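Side-chain contacts in cutm, flavoprotein of carbon monoxide dehydrogenase (Hydrogenophaga pseudoflava, PDB 1FFV), which carries the FAD of a carbon monoxide-oxidising enzyme complex and probably hands electrons from CO oxidation on to an external acceptor: residues Ala19-Leu24 and Asn164-Glu169; Val70-Met75 and Pro85-Arg90; Asn79-Ser84 and Glu96-Ile101. One frame throughout, in Å; residues are numbered along the deposited sequence.

Near the N terminus, helix 14-24 enters contact 1, which closes the longest loop by bringing it against the start of strand 166-173, some 140 residues later. Contacts 2 and 3 are both nested inside that loop, and they cross each other, since their segments alternate: 70-75, 79-84, 85-90, 96-101. Contact 2 lays helix 85-90 on strand 69-73, while contact 3 joins helix 78-83 to residues 96-101. Contacts 1 and 2 share one antiparallel sheet, in which strands 69-73 and 166-173 are neighbours. FAD lies along contacts 1 and 3: contact 1 holds its adenine and contact 3 touches its flavin, within one FAD-binding domain.

Contact 1: Ala19-Leu24 and Asn164-Glu169; sequences ALLGQL and NEVMVE. With FAD (flavin-adenine dinucleotide), chain J.
Leu21 reaches from helix 14-24 to the turn and first strand residue of Asn164-Val166, so that a helix of the FAD-binding domain is packed beside the entry to strand 166-173 of its antiparallel sheet. The apolar contact is carried by one methyl. With CG anti to the carbonyl carbon (chi1 -80°), Leu21 places CD1 over the opposing backbone, where it lies 3.7 Å from Glu165 O and 3.8 Å from Asn164 C. The same CD1 meets Val166 CG2 at 3.9 Å. A branched leucine suits this place, because one methyl can lie over a stretch of backbone and a valine methyl together; its side chain also touches Ile52. Val166, beta-branched as strands readily accept, uses its two methyls differently: CG2 faces the helix, whereas CG1 comes within 4.1 Å of FAD N1A. Val14 and Val18, earlier on the helix, also touch Val166.

The polar contacts lie beside this packing. Glu165 points away from the helix and puts OE1 in a salt bridge with Arg145 NH1; that oxygen also accepts a hydrogen bond from Glu162 N, and the charge and the N-H together probably compensate the buried carboxylate.

The cofactor is bound by backbone. Met167 N donates to FAD N1A at 2.7 Å, with an N-H...N angle of 156°, and FAD N6A returns a bond to Met167 O at 2.9 Å. This pair reads the Watson-Crick edge of adenine, matching an acceptor and a donor with one residue's N-H and C=O, and needs no polar side chain. The methionine side chain leaves in another direction, its CG anti to the backbone N (chi1 -175°), and only its first carbon stays by the base, Met167 CB lying 3.4 Å from FAD N1A.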
loop_
_atom_site.group_PDB
_atom_site.type_symbol
_atom_site.label_atom_id
_atom_site.label_comp_id
_atom_site.label_asym_id
_atom_site.label_seq_id
_atom_site.Cartn_x
_atom_site.Cartn_y
_atom_site.Cartn_z
ATOM N N ALA C 19 44.361 -21.142 -22.620
ATOM C CA ALA C 19 45.139 -19.908 -22.652
ATOM C C ALA C 19 44.814 -19.057 -21.423
ATOM O O ALA C 19 45.721 -18.584 -20.735
ATOM C CB ALA C 19 44.842 -19.124 -23.934
ATOM N N LEU C 20 43.518 -18.878 -21.150
ATOM C CA LEU C 20 43.055 -18.096 -20.000
ATOM C C LEU C 20 43.568 -18.676 -18.684
ATOM O O LEU C 20 43.958 -17.927 -17.784
ATOM C CB LEU C 20 41.528 -18.023 -19.977
ATOM C CG LEU C 20 40.856 -17.138 -21.024
ATOM C CD1 LEU C 20 39.370 -17.402 -21.021
ATOM C CD2 LEU C 20 41.136 -15.663 -20.736
ATOM N N LEU C 21 43.570 -20.005 -18.575
ATOM C CA LEU C 21 44.068 -20.670 -17.375
ATOM C C LEU C 21 45.539 -20.323 -17.163
ATOM O O LEU C 21 45.966 -20.033 -16.040
ATOM C CB LEU C 21 43.919 -22.187 -17.494
ATOM C CG LEU C 21 42.549 -22.793 -17.213
ATOM C CD1 LEU C 21 42.560 -24.260 -17.581
ATOM C CD2 LEU C 21 42.193 -22.602 -15.743
ATOM N N GLY C 22 46.300 -20.342 -18.259
ATOM C CA GLY C 22 47.717 -20.030 -18.201
ATOM C C GLY C 22 47.972 -18.568 -17.896
ATOM O O GLY C 22 48.867 -18.230 -17.111
ATOM N N GLN C 23 47.160 -17.703 -18.496
ATOM C CA GLN C 23 47.275 -16.262 -18.310
ATOM C C GLN C 23 46.860 -15.786 -16.916
ATOM O O GLN C 23 47.553 -14.969 -16.298
ATOM C CB GLN C 23 46.432 -15.546 -19.363
ATOM C CG GLN C 23 46.371 -14.035 -19.212
ATOM C CD GLN C 23 45.310 -13.412 -20.101
ATOM O OE1 GLN C 23 44.663 -12.434 -19.701
ATOM N NE2 GLN C 23 45.111 -13.979 -21.298
ATOM N N LEU C 24 45.728 -16.299 -16.430
ATOM C CA LEU C 24 45.187 -15.920 -15.124
ATOM C C LEU C 24 45.787 -16.686 -13.946
ATOM O O LEU C 24 45.808 -16.187 -12.817
ATOM C CB LEU C 24 43.662 -16.054 -15.140
ATOM C CG LEU C 24 42.971 -15.234 -16.234
ATOM C CD1 LEU C 24 41.524 -15.655 -16.399
ATOM C CD2 LEU C 24 43.083 -13.747 -15.923
ATOM N N ASN C 164 46.486 -26.031 -15.490
ATOM C CA ASN C 164 46.347 -25.450 -16.820
ATOM C C ASN C 164 45.728 -26.420 -17.823
ATOM O O ASN C 164 45.873 -26.247 -19.033
ATOM C CB ASN C 164 47.693 -24.903 -17.334
ATOM C CG ASN C 164 48.806 -25.954 -17.358
ATOM O OD1 ASN C 164 48.556 -27.149 -17.212
ATOM N ND2 ASN C 164 50.039 -25.502 -17.550
ATOM N N GLU C 165 45.023 -27.432 -17.323
ATOM C CA GLU C 165 44.383 -28.406 -18.203
ATOM C C GLU C 165 42.862 -28.365 -18.133
ATOM O O GLU C 165 42.282 -27.904 -17.150
ATOM C CB GLU C 165 44.849 -29.824 -17.882
ATOM C CG GLU C 165 46.271 -30.142 -18.270
ATOM C CD GLU C 165 46.661 -31.537 -17.848
ATOM O OE1 GLU C 165 46.433 -31.879 -16.672
ATOM O OE2 GLU C 165 47.180 -32.300 -18.683
ATOM N N VAL C 166 42.232 -28.872 -19.189
ATOM C CA VAL C 166 40.784 -28.945 -19.297
ATOM C C VAL C 166 40.442 -30.379 -19.703
ATOM O O VAL C 166 40.981 -30.883 -20.694
ATOM C CB VAL C 166 40.263 -27.987 -20.400
ATOM C CG1 VAL C 166 38.755 -28.140 -20.584
ATOM C CG2 VAL C 166 40.612 -26.554 -20.060
ATOM N N MET C 167 39.606 -31.060 -18.917
ATOM C CA MET C 167 39.211 -32.418 -19.286
ATOM C C MET C 167 38.260 -32.257 -20.452
ATOM O O MET C 167 37.248 -31.579 -20.333
ATOM C CB MET C 167 38.504 -33.169 -18.153
ATOM C CG MET C 167 38.215 -34.639 -18.521
ATOM S SD MET C 167 37.363 -35.621 -17.270
ATOM C CE MET C 167 38.628 -35.780 -16.019
ATOM N N VAL C 168 38.615 -32.859 -21.584
ATOM C CA VAL C 168 37.818 -32.773 -22.804
ATOM C C VAL C 168 36.723 -33.835 -22.943
ATOM O O VAL C 168 35.567 -33.513 -23.236
ATOM C CB VAL C 168 38.741 -32.792 -24.054
ATOM C CG1 VAL C 168 37.929 -32.952 -25.337
ATOM C CG2 VAL C 168 39.556 -31.509 -24.104
ATOM N N GLU C 169 37.079 -35.092 -22.704
ATOM C CA GLU C 169 36.115 -36.175 -22.844
ATOM C C GLU C 169 36.445 -37.392 -21.990
ATOM O O GLU C 169 37.580 -37.572 -21.539
ATOM C CB GLU C 169 36.030 -36.591 -24.317
ATOM C CG GLU C 169 37.389 -36.914 -24.929
ATOM C CD GLU C 169 37.354 -37.107 -26.440
ATOM O OE1 GLU C 169 37.900 -38.128 -26.917
ATOM O OE2 GLU C 169 36.816 -36.228 -27.153
HETATM P PA FAD J . 31.521 -27.545 -11.145
HETATM O O1A FAD J . 32.033 -26.490 -12.037
HETATM O O2A FAD J . 30.677 -27.214 -10.138
HETATM O O5B FAD J . 32.773 -28.104 -10.554
HETATM C C5B FAD J . 33.807 -28.586 -11.388
HETATM C C4B FAD J . 35.080 -28.660 -10.555
HETATM O O4B FAD J . 36.000 -29.396 -11.419
HETATM C C3B FAD J . 35.834 -27.371 -10.367
HETATM O O3B FAD J . 36.920 -27.421 -9.513
HETATM C C2B FAD J . 36.116 -27.047 -11.818
HETATM O O2B FAD J . 37.044 -26.021 -11.921
HETATM C C1B FAD J . 36.619 -28.365 -12.317
HETATM N N9A FAD J . 36.161 -28.783 -13.631
HETATM C C8A FAD J . 34.867 -28.870 -14.078
HETATM N N7A FAD J . 34.784 -29.294 -15.337
HETATM C C5A FAD J . 36.086 -29.484 -15.724
HETATM C C6A FAD J . 36.665 -29.949 -16.977
HETATM N N6A FAD J . 35.972 -30.277 -18.033
HETATM N N1A FAD J . 38.027 -30.009 -16.977
HETATM C C2A FAD J . 38.783 -29.682 -15.905
HETATM N N3A FAD J . 38.343 -29.255 -14.724
HETATM C C4A FAD J . 36.981 -29.177 -14.675
HETATM N N1 FAD J . 27.247 -35.609 -7.025
HETATM C C2 FAD J . 27.273 -36.930 -6.929
HETATM O O2 FAD J . 28.105 -37.573 -7.479
HETATM N N3 FAD J . 26.324 -37.660 -6.173
HETATM C C4 FAD J . 25.317 -37.030 -5.493
HETATM O O4 FAD J . 24.520 -37.691 -4.859
HETATM C C4X FAD J . 25.276 -35.580 -5.582
HETATM N N5 FAD J . 24.317 -34.911 -4.937
HETATM C C5X FAD J . 24.318 -33.556 -5.051
HETATM C C6 FAD J . 23.311 -32.870 -4.371
HETATM C C7 FAD J . 23.220 -31.516 -4.418
HETATM C C7M FAD J . 22.122 -30.803 -3.667
HETATM C C8 FAD J . 24.170 -30.753 -5.184
HETATM C C8M FAD J . 24.094 -29.246 -5.251
HETATM C C9 FAD J . 25.187 -31.425 -5.879
HETATM C C9A FAD J . 25.261 -32.811 -5.816
HETATM N N10 FAD J . 26.270 -33.555 -6.493
HETATM C C10 FAD J . 26.289 -34.897 -6.389
HETATM C "C1'" FAD J . 27.272 -32.822 -7.335
HETATM C "C2'" FAD J . 27.175 -32.659 -8.923
HETATM O "O2'" FAD J . 26.926 -34.039 -8.934
HETATM C "C3'" FAD J . 28.497 -31.937 -8.747
HETATM O "O3'" FAD J . 27.495 -31.171 -9.455
HETATM C "C4'" FAD J . 29.329 -31.536 -9.946
HETATM O "O4'" FAD J . 30.085 -32.281 -8.937
HETATM C "C5'" FAD J . 30.626 -30.719 -9.932
HETATM O "O5'" FAD J . 30.168 -30.920 -11.463
HETATM P P FAD J . 29.832 -29.627 -12.210
HETATM O O1P FAD J . 29.580 -30.094 -13.662
HETATM O O2P FAD J . 28.765 -28.928 -11.673
HETATM O O3P FAD J . 30.992 -28.728 -12.082
#

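Contact 2: Val70-Met75 and Pro85-Arg90; sequences VVIGAM and PIVQAR. Unlike the reference sequence in segment 85-90: Ala89 (reference Gln).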
loop_
_atom_site.group_PDB
_atom_site.type_symbol
_atom_site.label_atom_id
_atom_site.label_comp_id
_atom_site.label_asym_id
_atom_site.label_seq_id
_atom_site.Cartn_x
_atom_site.Cartn_y
_atom_site.Cartn_z
ATOM N N VAL C 70 33.302 -45.765 -26.160
ATOM C CA VAL C 70 32.234 -44.776 -26.074
ATOM C C VAL C 70 32.905 -43.471 -25.656
ATOM O O VAL C 70 33.706 -43.445 -24.720
ATOM C CB VAL C 70 31.141 -45.173 -25.059
ATOM C CG1 VAL C 70 30.115 -44.055 -24.919
ATOM C CG2 VAL C 70 30.443 -46.451 -25.516
ATOM N N VAL C 71 32.639 -42.411 -26.407
ATOM C CA VAL C 71 33.224 -41.109 -26.130
ATOM C C VAL C 71 32.153 -40.172 -25.589
ATOM O O VAL C 71 31.132 -39.917 -26.246
ATOM C CB VAL C 71 33.856 -40.505 -27.401
ATOM C CG1 VAL C 71 34.700 -39.290 -27.050
ATOM C CG2 VAL C 71 34.690 -41.553 -28.113
ATOM N N ILE C 72 32.389 -39.679 -24.375
ATOM C CA ILE C 72 31.458 -38.785 -23.707
ATOM C C ILE C 72 32.096 -37.419 -23.433
ATOM O O ILE C 72 33.113 -37.328 -22.735
ATOM C CB ILE C 72 30.988 -39.394 -22.362
ATOM C CG1 ILE C 72 30.357 -40.772 -22.596
ATOM C CG2 ILE C 72 29.992 -38.473 -21.693
ATOM C CD1 ILE C 72 30.028 -41.535 -21.322
ATOM N N GLY C 73 31.491 -36.364 -23.982
ATOM C CA GLY C 73 32.004 -35.019 -23.767
ATOM C C GLY C 73 32.005 -34.671 -22.287
ATOM O O GLY C 73 31.033 -34.945 -21.582
ATOM N N ALA C 74 33.092 -34.071 -21.811
ATOM C CA ALA C 74 33.206 -33.703 -20.400
ATOM C C ALA C 74 32.018 -32.884 -19.903
ATOM O O ALA C 74 31.631 -32.994 -18.736
ATOM C CB ALA C 74 34.501 -32.945 -20.153
ATOM N N MET C 75 31.441 -32.072 -20.788
ATOM C CA MET C 75 30.309 -31.227 -20.434
ATOM C C MET C 75 28.933 -31.880 -20.575
ATOM O O MET C 75 27.902 -31.198 -20.514
ATOM C CB MET C 75 30.367 -29.904 -21.198
ATOM C CG MET C 75 31.435 -28.947 -20.684
ATOM S SD MET C 75 31.226 -28.565 -18.927
ATOM C CE MET C 75 30.036 -27.302 -19.008
ATOM N N PRO C 85 20.756 -42.913 -25.853
ATOM C CA PRO C 85 20.551 -44.287 -26.322
ATOM C C PRO C 85 21.874 -45.036 -26.465
ATOM O O PRO C 85 21.915 -46.257 -26.327
ATOM C CB PRO C 85 19.812 -44.102 -27.654
ATOM C CG PRO C 85 20.164 -42.703 -28.076
ATOM C CD PRO C 85 20.140 -41.946 -26.777
ATOM N N ILE C 86 22.964 -44.308 -26.694
ATOM C CA ILE C 86 24.274 -44.948 -26.798
ATOM C C ILE C 86 24.704 -45.422 -25.406
ATOM O O ILE C 86 25.045 -46.589 -25.223
ATOM C CB ILE C 86 25.356 -44.002 -27.381
ATOM C CG1 ILE C 86 25.100 -43.743 -28.867
ATOM C CG2 ILE C 86 26.742 -44.617 -27.219
ATOM C CD1 ILE C 86 26.085 -42.775 -29.489
ATOM N N VAL C 87 24.662 -44.528 -24.421
ATOM C CA VAL C 87 25.045 -44.892 -23.061
ATOM C C VAL C 87 24.140 -46.006 -22.528
ATOM O O VAL C 87 24.604 -46.890 -21.825
ATOM C CB VAL C 87 25.022 -43.675 -22.091
ATOM C CG1 VAL C 87 25.409 -44.111 -20.692
ATOM C CG2 VAL C 87 25.981 -42.600 -22.564
ATOM N N GLN C 88 22.864 -45.989 -22.901
ATOM C CA GLN C 88 21.918 -47.015 -22.451
ATOM C C GLN C 88 22.207 -48.415 -22.991
ATOM O O GLN C 88 22.042 -49.410 -22.286
ATOM C CB GLN C 88 20.491 -46.631 -22.829
ATOM C CG GLN C 88 19.889 -45.531 -21.984
ATOM C CD GLN C 88 18.471 -45.188 -22.407
ATOM O OE1 GLN C 88 17.983 -44.103 -22.091
ATOM N NE2 GLN C 88 17.808 -46.101 -23.120
ATOM N N ALA C 89 22.629 -48.485 -24.248
ATOM C CA ALA C 89 22.912 -49.763 -24.886
ATOM C C ALA C 89 24.326 -50.281 -24.659
ATOM O O ALA C 89 24.523 -51.484 -24.476
ATOM C CB ALA C 89 22.623 -49.670 -26.383
ATOM N N ARG C 90 25.297 -49.371 -24.642
ATOM C CA ARG C 90 26.709 -49.722 -24.487
ATOM C C ARG C 90 27.281 -49.663 -23.074
ATOM O O ARG C 90 28.256 -50.351 -22.773
ATOM C CB ARG C 90 27.553 -48.837 -25.409
ATOM C CG ARG C 90 27.152 -48.897 -26.882
ATOM C CD ARG C 90 27.649 -50.176 -27.543
ATOM N NE ARG C 90 26.577 -50.963 -28.146
ATOM C CZ ARG C 90 26.095 -50.760 -29.368
ATOM N NH1 ARG C 90 26.583 -49.785 -30.130
ATOM N NH2 ARG C 90 25.148 -51.559 -29.848
#
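Val70, with CG1 anti to the backbone N (chi1 175°), divides its methyls between two residues of the facing helix, CG1 going to Ile86 and CG2 to Arg90. Ile86 answers with CG2, the branch its chi1 of -70° sets anti to its own N. The motif is a helix laid on a beta-sheet: helix 85-90 covers strand 70-73 of the FAD-binding domain, their axes 9.9 Å apart and at 139° between N-to-C directions.

Val70 CG1 and Ile86 CG2 lie 4.1 Å apart as the two side chains run alongside one another with opposed directions. Val70 CG2 is closer to Arg90 CB, at 3.7 Å, the valine lying roughly perpendicular to the arginine chain. Beta-branched residues suit both layers, being compact and broad close to the backbone. Arginine suits the helix end because its CB can join this packing while the bent chain carries the guanidinium away, NH1 making a salt bridge to Glu65 on the adjoining strand. At the other end of the helix, Ser84 OG caps Val87 N. Farther along the strand the contact is longer: Ile72 brings its terminal methyl nearer the helix, CD1 stopping 4.4 Å from Val87 CG2.

Contact 3: Asn79-Ser84 and Glu96-Ile101; sequences NDLISS and EAAKLI. With FAD (flavin-adenine dinucleotide), chain J.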
loop_
_atom_site.group_PDB
_atom_site.type_symbol
_atom_site.label_atom_id
_atom_site.label_comp_id
_atom_site.label_asym_id
_atom_site.label_seq_id
_atom_site.Cartn_x
_atom_site.Cartn_y
_atom_site.Cartn_z
ATOM N N ASN C 79 21.557 -35.811 -16.840
ATOM C CA ASN C 79 20.324 -36.310 -17.458
ATOM C C ASN C 79 20.511 -36.777 -18.908
ATOM O O ASN C 79 19.777 -37.640 -19.391
ATOM C CB ASN C 79 19.206 -35.268 -17.385
ATOM C CG ASN C 79 18.564 -35.189 -16.009
ATOM O OD1 ASN C 79 18.099 -34.117 -15.617
ATOM N ND2 ASN C 79 18.519 -36.301 -15.284
ATOM N N ASP C 80 21.481 -36.191 -19.605
ATOM C CA ASP C 80 21.764 -36.574 -20.985
ATOM C C ASP C 80 22.488 -37.911 -21.002
ATOM O O ASP C 80 22.495 -38.621 -22.008
ATOM C CB ASP C 80 22.599 -35.499 -21.676
ATOM C CG ASP C 80 21.761 -34.331 -22.145
ATOM O OD1 ASP C 80 20.685 -34.092 -21.567
ATOM O OD2 ASP C 80 22.161 -33.662 -23.118
ATOM N N LEU C 81 23.092 -38.238 -19.867
ATOM C CA LEU C 81 23.801 -39.489 -19.686
ATOM C C LEU C 81 22.727 -40.567 -19.524
ATOM O O LEU C 81 22.838 -41.666 -20.070
ATOM C CB LEU C 81 24.639 -39.394 -18.416
ATOM C CG LEU C 81 26.021 -40.024 -18.404
ATOM C CD1 LEU C 81 26.892 -39.387 -19.477
ATOM C CD2 LEU C 81 26.628 -39.846 -17.025
ATOM N N ILE C 82 21.672 -40.216 -18.792
ATOM C CA ILE C 82 20.550 -41.109 -18.528
ATOM C C ILE C 82 19.696 -41.351 -19.768
ATOM O O ILE C 82 19.231 -42.467 -20.000
ATOM C CB ILE C 82 19.631 -40.527 -17.425
ATOM C CG1 ILE C 82 20.387 -40.421 -16.103
ATOM C CG2 ILE C 82 18.376 -41.377 -17.255
ATOM C CD1 ILE C 82 19.596 -39.714 -15.020
ATOM N N SER C 83 19.481 -40.307 -20.560
ATOM C CA SER C 83 18.645 -40.437 -21.746
ATOM C C SER C 83 19.367 -40.854 -23.028
ATOM O O SER C 83 18.718 -41.175 -24.022
ATOM C CB SER C 83 17.863 -39.147 -21.975
ATOM O OG SER C 83 18.737 -38.123 -22.398
ATOM N N SER C 84 20.696 -40.861 -23.007
ATOM C CA SER C 84 21.482 -41.249 -24.183
ATOM C C SER C 84 21.276 -42.700 -24.627
ATOM O O SER C 84 21.555 -43.630 -23.870
ATOM C CB SER C 84 22.967 -41.022 -23.922
ATOM O OG SER C 84 23.759 -41.718 -24.862
ATOM N N GLU C 96 21.996 -45.951 -15.561
ATOM C CA GLU C 96 21.190 -46.253 -14.383
ATOM C C GLU C 96 21.721 -45.616 -13.109
ATOM O O GLU C 96 20.950 -45.121 -12.294
ATOM C CB GLU C 96 21.062 -47.768 -14.200
ATOM C CG GLU C 96 20.083 -48.421 -15.164
ATOM C CD GLU C 96 18.659 -47.903 -14.986
ATOM O OE1 GLU C 96 18.057 -48.133 -13.904
ATOM O OE2 GLU C 96 18.143 -47.268 -15.934
ATOM N N ALA C 97 23.038 -45.633 -12.950
ATOM C CA ALA C 97 23.692 -45.073 -11.778
ATOM C C ALA C 97 23.548 -43.560 -11.707
ATOM O O ALA C 97 23.497 -42.989 -10.617
ATOM C CB ALA C 97 25.161 -45.460 -11.764
ATOM N N ALA C 98 23.492 -42.910 -12.866
ATOM C CA ALA C 98 23.350 -41.460 -12.904
ATOM C C ALA C 98 22.020 -41.037 -12.284
ATOM O O ALA C 98 21.894 -39.921 -11.781
ATOM C CB ALA C 98 23.464 -40.947 -14.334
ATOM N N LYS C 99 21.042 -41.941 -12.303
ATOM C CA LYS C 99 19.722 -41.670 -11.733
ATOM C C LYS C 99 19.806 -41.482 -10.226
ATOM O O LYS C 99 18.928 -40.875 -9.621
ATOM C CB LYS C 99 18.747 -42.812 -12.029
ATOM C CG LYS C 99 18.328 -42.944 -13.483
ATOM C CD LYS C 99 17.307 -44.062 -13.623
ATOM C CE LYS C 99 16.947 -44.332 -15.076
ATOM N NZ LYS C 99 15.867 -45.370 -15.165
ATOM N N LEU C 100 20.859 -42.028 -9.630
ATOM C CA LEU C 100 21.076 -41.939 -8.194
ATOM C C LEU C 100 21.861 -40.688 -7.805
ATOM O O LEU C 100 22.179 -40.493 -6.630
ATOM C CB LEU C 100 21.825 -43.184 -7.706
ATOM C CG LEU C 100 21.197 -44.532 -8.068
ATOM C CD1 LEU C 100 22.113 -45.671 -7.650
ATOM C CD2 LEU C 100 19.812 -44.656 -7.417
ATOM N N ILE C 101 22.187 -39.849 -8.781
ATOM C CA ILE C 101 22.948 -38.643 -8.495
ATOM C C ILE C 101 22.059 -37.421 -8.332
ATOM O O ILE C 101 21.245 -37.115 -9.203
ATOM C CB ILE C 101 24.004 -38.361 -9.595
ATOM C CG1 ILE C 101 25.022 -39.501 -9.642
ATOM C CG2 ILE C 101 24.722 -37.030 -9.337
ATOM C CD1 ILE C 101 25.959 -39.418 -10.833
HETATM P PA FAD J . 31.521 -27.545 -11.145
HETATM O O1A FAD J . 32.033 -26.490 -12.037
HETATM O O2A FAD J . 30.677 -27.214 -10.138
HETATM O O5B FAD J . 32.773 -28.104 -10.554
HETATM C C5B FAD J . 33.807 -28.586 -11.388
HETATM C C4B FAD J . 35.080 -28.660 -10.555
HETATM O O4B FAD J . 36.000 -29.396 -11.419
HETATM C C3B FAD J . 35.834 -27.371 -10.367
HETATM O O3B FAD J . 36.920 -27.421 -9.513
HETATM C C2B FAD J . 36.116 -27.047 -11.818
HETATM O O2B FAD J . 37.044 -26.021 -11.921
HETATM C C1B FAD J . 36.619 -28.365 -12.317
HETATM N N9A FAD J . 36.161 -28.783 -13.631
HETATM C C8A FAD J . 34.867 -28.870 -14.078
HETATM N N7A FAD J . 34.784 -29.294 -15.337
HETATM C C5A FAD J . 36.086 -29.484 -15.724
HETATM C C6A FAD J . 36.665 -29.949 -16.977
HETATM N N6A FAD J . 35.972 -30.277 -18.033
HETATM N N1A FAD J . 38.027 -30.009 -16.977
HETATM C C2A FAD J . 38.783 -29.682 -15.905
HETATM N N3A FAD J . 38.343 -29.255 -14.724
HETATM C C4A FAD J . 36.981 -29.177 -14.675
HETATM N N1 FAD J . 27.247 -35.609 -7.025
HETATM C C2 FAD J . 27.273 -36.930 -6.929
HETATM O O2 FAD J . 28.105 -37.573 -7.479
HETATM N N3 FAD J . 26.324 -37.660 -6.173
HETATM C C4 FAD J . 25.317 -37.030 -5.493
HETATM O O4 FAD J . 24.520 -37.691 -4.859
HETATM C C4X FAD J . 25.276 -35.580 -5.582
HETATM N N5 FAD J . 24.317 -34.911 -4.937
HETATM C C5X FAD J . 24.318 -33.556 -5.051
HETATM C C6 FAD J . 23.311 -32.870 -4.371
HETATM C C7 FAD J . 23.220 -31.516 -4.418
HETATM C C7M FAD J . 22.122 -30.803 -3.667
HETATM C C8 FAD J . 24.170 -30.753 -5.184
HETATM C C8M FAD J . 24.094 -29.246 -5.251
HETATM C C9 FAD J . 25.187 -31.425 -5.879
HETATM C C9A FAD J . 25.261 -32.811 -5.816
HETATM N N10 FAD J . 26.270 -33.555 -6.493
HETATM C C10 FAD J . 26.289 -34.897 -6.389
HETATM C "C1'" FAD J . 27.272 -32.822 -7.335
HETATM C "C2'" FAD J . 27.175 -32.659 -8.923
HETATM O "O2'" FAD J . 26.926 -34.039 -8.934
HETATM C "C3'" FAD J . 28.497 -31.937 -8.747
HETATM O "O3'" FAD J . 27.495 -31.171 -9.455
HETATM C "C4'" FAD J . 29.329 -31.536 -9.946
HETATM O "O4'" FAD J . 30.085 -32.281 -8.937
HETATM C "C5'" FAD J . 30.626 -30.719 -9.932
HETATM O "O5'" FAD J . 30.168 -30.920 -11.463
HETATM P P FAD J . 29.832 -29.627 -12.210
HETATM O O1P FAD J . 29.580 -30.094 -13.662
HETATM O O2P FAD J . 28.765 -28.928 -11.673
HETATM O O3P FAD J . 30.992 -28.728 -12.082
#
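Ile82 lies over Ala98 and the stem of Lys99, packing helix 78-83 of the FAD-binding domain against Glu96-Ile101, which begins on helix 92-97. Its CG1 meets Ala98 CB at 3.6 Å, and the single methyl suits a place where Ile82 CA and Ala98 CA are 6.3 Å apart. Leu81 CD2 also touches that methyl, 4.3 Å from Ala98 CB.

Lys99 is extended beyond CG and runs slantwise across Ile82: Ile82 CD1 is 3.8 Å from Lys99 CG, and Ile82 CG2 is 3.9 Å from Lys99 CE. A long chain serves both purposes, its methylenes covering the isoleucine and its NZ reaching Glu96 one turn back. That salt bridge, Lys99 NZ to Glu96 OE2 at 3.1 Å, uses the syn side of the carboxylate, 21° out of its plane. Replacing Ile82 by an alanine would probably open a gap beside the Ala98 methyl and free the lysine methylenes to turn.

Past the packing, the backbone runs to the flavin. Leu100 O accepts from Lys185 NZ, which also bonds FAD, and Ile101, with CG2 anti to the backbone N (chi1 -63°), sets that methyl 3.5 Å from FAD C2.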